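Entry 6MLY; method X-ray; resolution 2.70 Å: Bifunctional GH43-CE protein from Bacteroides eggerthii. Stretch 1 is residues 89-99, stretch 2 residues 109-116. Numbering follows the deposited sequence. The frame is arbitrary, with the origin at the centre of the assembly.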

ATOM      1  N   ASN A  89      17.379  10.737  14.334  1.00 84.22           N
ATOM      2  CA  ASN A  89      16.077  11.153  13.832  1.00 80.24           C
ATOM      3  C   ASN A  89      15.227  11.635  15.010  1.00 79.49           C
ATOM      4  O   ASN A  89      15.683  11.631  16.151  1.00 81.95           O
ATOM      5  N   THR A  90      14.002  12.066  14.705  1.00 76.35           N
ATOM      6  CA  THR A  90      12.993  12.355  15.708  1.00 76.34           C
ATOM      7  C   THR A  90      11.621  11.985  15.130  1.00 75.70           C
ATOM      8  O   THR A  90      10.616  12.640  15.405  1.00 75.81           O
ATOM      9  N   TYR A  91      11.587  10.903  14.346  1.00 75.87           N
ATOM     10  CA  TYR A  91      10.343  10.353  13.833  1.00 76.47           C
ATOM     11  C   TYR A  91       9.400  10.091  15.014  1.00 77.30           C
ATOM     12  O   TYR A  91       9.833   9.619  16.068  1.00 77.86           O
ATOM     13  N   GLY A  92       8.119  10.427  14.834  1.00 77.11           N
ATOM     14  CA  GLY A  92       7.093  10.217  15.846  1.00 77.70           C
ATOM     15  C   GLY A  92       7.010  11.354  16.852  1.00 77.93           C
ATOM     16  O   GLY A  92       5.969  11.541  17.470  1.00 78.36           O
ATOM     17  N   ARG A  93       8.106  12.106  17.016  1.00 77.50           N
ATOM     18  CA  ARG A  93       8.211  13.144  18.039  1.00 77.85           C
ATOM     19  C   ARG A  93       7.943  14.512  17.385  1.00 74.61           C
ATOM     20  O   ARG A  93       6.874  14.716  16.823  1.00 74.06           O
ATOM     21  N   GLY A  94       8.896  15.450  17.457  1.00 73.87           N
ATOM     22  CA  GLY A  94       8.712  16.789  16.892  1.00 72.48           C
ATOM     23  C   GLY A  94       7.545  17.528  17.531  1.00 72.36           C
ATOM     24  O   GLY A  94       7.161  17.240  18.677  1.00 74.11           O
ATOM     25  N   SER A  95       6.973  18.471  16.773  1.00 70.91           N
ATOM     26  CA  SER A  95       5.884  19.310  17.244  1.00 70.67           C
ATOM     27  C   SER A  95       4.601  18.484  17.382  1.00 71.13           C
ATOM     28  O   SER A  95       4.095  17.956  16.410  1.00 71.27           O
ATOM     29  N   TRP A  96       4.075  18.433  18.610  1.00 72.72           N
ATOM     30  CA  TRP A  96       2.916  17.621  18.989  1.00 74.58           C
ATOM     31  C   TRP A  96       1.656  18.503  19.103  1.00 74.04           C
ATOM     32  O   TRP A  96       1.582  19.573  18.474  1.00 72.62           O
ATOM     33  N   ALA A  97       0.649  18.019  19.850  1.00 74.76           N
ATOM     34  CA  ALA A  97      -0.650  18.678  20.018  1.00 73.39           C
ATOM     35  C   ALA A  97      -0.458  20.170  20.307  1.00 71.89           C
ATOM     36  O   ALA A  97       0.318  20.549  21.180  1.00 73.03           O
ATOM     37  N   SER A  98      -1.183  20.994  19.546  1.00 69.82           N
ATOM     38  CA  SER A  98      -1.108  22.431  19.611  1.00 68.41           C
ATOM     39  C   SER A  98      -2.410  22.964  20.208  1.00 68.51           C
ATOM     40  O   SER A  98      -3.390  22.233  20.332  1.00 69.04           O
ATOM     41  N   CYS A  99      -2.383  24.249  20.571  1.00 68.35           N
ATOM     42  CA  CYS A  99      -3.506  24.963  21.145  1.00 68.95           C
ATOM     43  C   CYS A  99      -3.728  26.233  20.318  1.00 67.90           C
ATOM     44  O   CYS A  99      -2.809  27.043  20.191  1.00 67.91           O
ATOM     45  N   LEU A 109      -1.330  30.723  19.036  1.00 65.78           N
ATOM     46  CA  LEU A 109      -1.028  29.341  18.668  1.00 65.97           C
ATOM     47  C   LEU A 109       0.167  28.836  19.490  1.00 66.58           C
ATOM     48  O   LEU A 109       1.224  29.469  19.505  1.00 66.81           O
ATOM     49  N   SER A 110      -0.009  27.692  20.163  1.00 67.46           N
ATOM     50  CA  SER A 110       1.046  27.077  20.968  1.00 68.27           C
ATOM     51  C   SER A 110       1.275  25.627  20.524  1.00 68.67           C
ATOM     52  O   SER A 110       0.346  24.961  20.087  1.00 68.62           O
ATOM     53  N   THR A 111       2.522  25.162  20.659  1.00 69.75           N
ATOM     54  CA  THR A 111       2.843  23.739  20.667  1.00 71.31           C
ATOM     55  C   THR A 111       4.060  23.499  21.567  1.00 72.53           C
ATOM     56  O   THR A 111       4.697  24.441  22.041  1.00 71.89           O
ATOM     57  N   PHE A 112       4.362  22.212  21.774  1.00 73.90           N
ATOM     58  CA  PHE A 112       5.516  21.722  22.527  1.00 75.25           C
ATOM     59  C   PHE A 112       6.206  20.636  21.695  1.00 75.66           C
ATOM     60  O   PHE A 112       5.655  20.185  20.686  1.00 75.47           O
ATOM     61  N   ALA A 113       7.395  20.208  22.132  1.00 77.33           N
ATOM     62  CA  ALA A 113       8.129  19.142  21.451  1.00 77.58           C
ATOM     63  C   ALA A 113       9.168  18.516  22.389  1.00 78.82           C
ATOM     64  O   ALA A 113       9.993  19.223  22.969  1.00 78.31           O
ATOM     65  N   GLN A 114       9.129  17.180  22.479  1.00 80.43           N
ATOM     66  CA  GLN A 114      10.106  16.359  23.209  1.00 81.85           C
ATOM     67  C   GLN A 114      11.445  16.334  22.458  1.00 80.98           C
ATOM     68  O   GLN A 114      12.479  16.049  23.054  1.00 82.19           O
ATOM     69  N   THR A 115      11.412  16.645  21.156  1.00 79.55           N
ATOM     70  CA  THR A 115      12.609  16.786  20.329  1.00 79.17           C
ATOM     71  C   THR A 115      13.587  17.810  20.930  1.00 79.81           C
ATOM     72  O   THR A 115      14.788  17.683  20.704  1.00 81.38           O
ATOM     73  N   THR A 116      13.079  18.829  21.641  1.00 79.26           N
ATOM     74  CA  THR A 116      13.920  19.811  22.369  1.00 79.45           C
ATOM     75  C   THR A 116      13.403  20.071  23.794  1.00 80.41           C
ATOM     76  O   THR A 116      13.923  20.954  24.482  1.00 80.43           O
TER

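The two stretches bury 658 Å² between them, counting both sides. Backbone pairing holds one end. Cys99 and Ser110 form an antiparallel hydrogen-bonded pair: Cys99 N to Ser110 O is 2.9 Å, and Ser110 N to Cys99 O is also 2.9 Å. Their side chains lie on the same face of the sheet, with Cys99 CB 3.1 Å from Ser110 OG. Cys99 is t and Ser110 is p. Further along, Trp96 N donates to Phe112 O at 3.1 Å, and the bond is nearly straight.

Threonine hydroxyls supply the side-chain polar links. Thr115 (m) points toward stretch 1, and Thr90 (t) points toward stretch 2. Their hydroxyls meet, Thr90 OG1 to Thr115 OG1, at 2.6 Å; either could be the donor. Thr115 OG1 also accepts from Gly94 N at 2.8 Å, so one hydroxyl ties down two points of the loop. Arg93 (m) directs its CB toward stretch 2, and this atom lies 3.6 Å from Thr115 OG1. Thr111 (t) sets its OG1 2.9 Å from Trp96 O.

Aromatic and apolar packing centres on Trp96 and Phe112. Trp96 points toward stretch 2, with chi1 between wells at -92°. Phe112 is p; its CB points sideways, but its ring end comes nearer. Trp96 CB sits over one face of that ring, 3.5 Å from Phe112 CZ, in a CH-pi contact. The two rings are oblique, with planes at 82°. Ala97 CB adds a looser contact, 4.2 Å from Phe112 CE2. Gln114 (m) extends its amide over one face of the indole, with Gln114 NE2 3.2 Å from Trp96 CZ3. The indole is anchored within its own stretch, where Trp96 NE1 donates to Gly92 O at 2.9 Å.

Near the paired strands, Ser98 (p) places its CB 3.9 Å from Leu109 CD2. Tyr91 points away and makes no contact with stretch 2.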

ATOM      1  CB  ASN A  89      15.386  10.017  13.071  1.00 79.30           C
ATOM      2  CG  ASN A  89      15.382   8.717  13.846  1.00 79.90           C
ATOM      3  OD1 ASN A  89      16.351   7.962  13.799  1.00 80.27           O
ATOM      4  ND2 ASN A  89      14.300   8.454  14.562  1.00 78.93           N
ATOM      5  CB  THR A  90      13.129  13.799  16.221  1.00 75.83           C
ATOM      6  OG1 THR A  90      12.428  13.914  17.461  1.00 75.31           O
ATOM      7  CG2 THR A  90      12.621  14.842  15.247  1.00 74.18           C
ATOM      8  CB  TYR A  91      10.583   9.056  13.054  1.00 77.09           C
ATOM      9  CG  TYR A  91      11.204   9.206  11.687  1.00 77.43           C
ATOM     10  CD1 TYR A  91      10.460   9.642  10.601  1.00 77.20           C
ATOM     11  CD2 TYR A  91      12.529   8.862  11.462  1.00 78.59           C
ATOM     12  CE1 TYR A  91      11.022   9.756   9.337  1.00 77.69           C
ATOM     13  CE2 TYR A  91      13.105   8.966  10.206  1.00 78.61           C
ATOM     14  CZ  TYR A  91      12.349   9.413   9.137  1.00 77.90           C
ATOM     15  OH  TYR A  91      12.913   9.519   7.898  1.00 75.76           O
ATOM     16  CB  ARG A  93       9.563  13.001  18.748  1.00 80.17           C
ATOM     17  CG  ARG A  93       9.683  11.753  19.612  1.00 82.40           C
ATOM     18  CD  ARG A  93      11.130  11.445  19.942  1.00 84.35           C
ATOM     19  NE  ARG A  93      11.288  10.658  21.160  1.00 87.07           N
ATOM     20  CZ  ARG A  93      12.278   9.795  21.383  1.00 88.74           C
ATOM     21  NH1 ARG A  93      13.093   9.445  20.400  1.00 88.79           N
ATOM     22  NH2 ARG A  93      12.445   9.280  22.589  1.00 90.32           N
ATOM     23  CB  SER A  95       5.676  20.505  16.349  1.00 69.16           C
ATOM     24  OG  SER A  95       5.220  20.122  15.065  1.00 68.57           O
ATOM     25  CB  TRP A  96       3.259  16.845  20.274  1.00 77.48           C
ATOM     26  CG  TRP A  96       3.823  15.485  19.997  1.00 78.22           C
ATOM     27  CD1 TRP A  96       4.415  15.078  18.840  1.00 78.16           C
ATOM     28  CD2 TRP A  96       3.846  14.347  20.879  1.00 80.86           C
ATOM     29  NE1 TRP A  96       4.788  13.768  18.936  1.00 79.32           N
ATOM     30  CE2 TRP A  96       4.460  13.292  20.174  1.00 80.76           C
ATOM     31  CE3 TRP A  96       3.411  14.111  22.189  1.00 82.95           C
ATOM     32  CZ2 TRP A  96       4.654  12.028  20.731  1.00 82.33           C
ATOM     33  CZ3 TRP A  96       3.598  12.860  22.738  1.00 84.11           C
ATOM     34  CH2 TRP A  96       4.213  11.835  22.018  1.00 83.66           C
ATOM     35  CB  ALA A  97      -1.434  18.014  21.121  1.00 75.30           C
ATOM     36  CB  SER A  98      -0.836  23.029  18.247  1.00 66.79           C
ATOM     37  OG  SER A  98      -1.884  22.743  17.333  1.00 66.32           O
ATOM     38  CB  CYS A  99      -3.216  25.295  22.604  1.00 69.93           C
ATOM     39  SG  CYS A  99      -4.658  25.888  23.524  1.00 71.39           S
ATOM     40  CB  LEU A 109      -0.718  29.298  17.170  1.00 64.81           C
ATOM     41  CG  LEU A 109      -1.230  28.062  16.441  1.00 64.70           C
ATOM     42  CD1 LEU A 109      -0.750  28.052  14.996  1.00 63.81           C
ATOM     43  CD2 LEU A 109      -0.810  26.793  17.163  1.00 65.47           C
ATOM     44  CB  SER A 110       0.710  27.130  22.434  1.00 69.56           C
ATOM     45  OG  SER A 110      -0.202  26.099  22.785  1.00 70.23           O
ATOM     46  CB  THR A 111       3.075  23.197  19.249  1.00 70.57           C
ATOM     47  OG1 THR A 111       3.208  21.778  19.345  1.00 72.00           O
ATOM     48  CG2 THR A 111       4.304  23.764  18.574  1.00 70.40           C
ATOM     49  CB  PHE A 112       5.080  21.158  23.881  1.00 76.32           C
ATOM     50  CG  PHE A 112       4.195  19.941  23.780  1.00 76.59           C
ATOM     51  CD1 PHE A 112       4.699  18.674  24.027  1.00 77.61           C
ATOM     52  CD2 PHE A 112       2.864  20.058  23.411  1.00 76.73           C
ATOM     53  CE1 PHE A 112       3.889  17.554  23.914  1.00 78.54           C
ATOM     54  CE2 PHE A 112       2.056  18.937  23.297  1.00 77.35           C
ATOM     55  CZ  PHE A 112       2.569  17.687  23.552  1.00 78.16           C
ATOM     56  CB  ALA A 113       8.782  19.686  20.203  1.00 76.71           C
ATOM     57  CB  GLN A 114       9.570  14.939  23.401  1.00 83.07           C
ATOM     58  CG  GLN A 114       8.291  14.893  24.222  1.00 84.61           C
ATOM     59  CD  GLN A 114       7.699  13.509  24.291  1.00 86.57           C
ATOM     60  OE1 GLN A 114       8.129  12.672  25.081  1.00 89.87           O
ATOM     61  NE2 GLN A 114       6.693  13.264  23.464  1.00 87.25           N
ATOM     62  CB  THR A 115      12.235  17.156  18.887  1.00 78.35           C
ATOM     63  OG1 THR A 115      11.439  16.092  18.362  1.00 78.54           O
ATOM     64  CG2 THR A 115      13.435  17.383  17.993  1.00 78.05           C
ATOM     65  CB  THR A 116      13.988  21.156  21.633  1.00 77.75           C
ATOM     66  OG1 THR A 116      12.669  21.701  21.601  1.00 76.69           O
ATOM     67  CG2 THR A 116      14.525  21.042  20.225  1.00 76.77           C
TER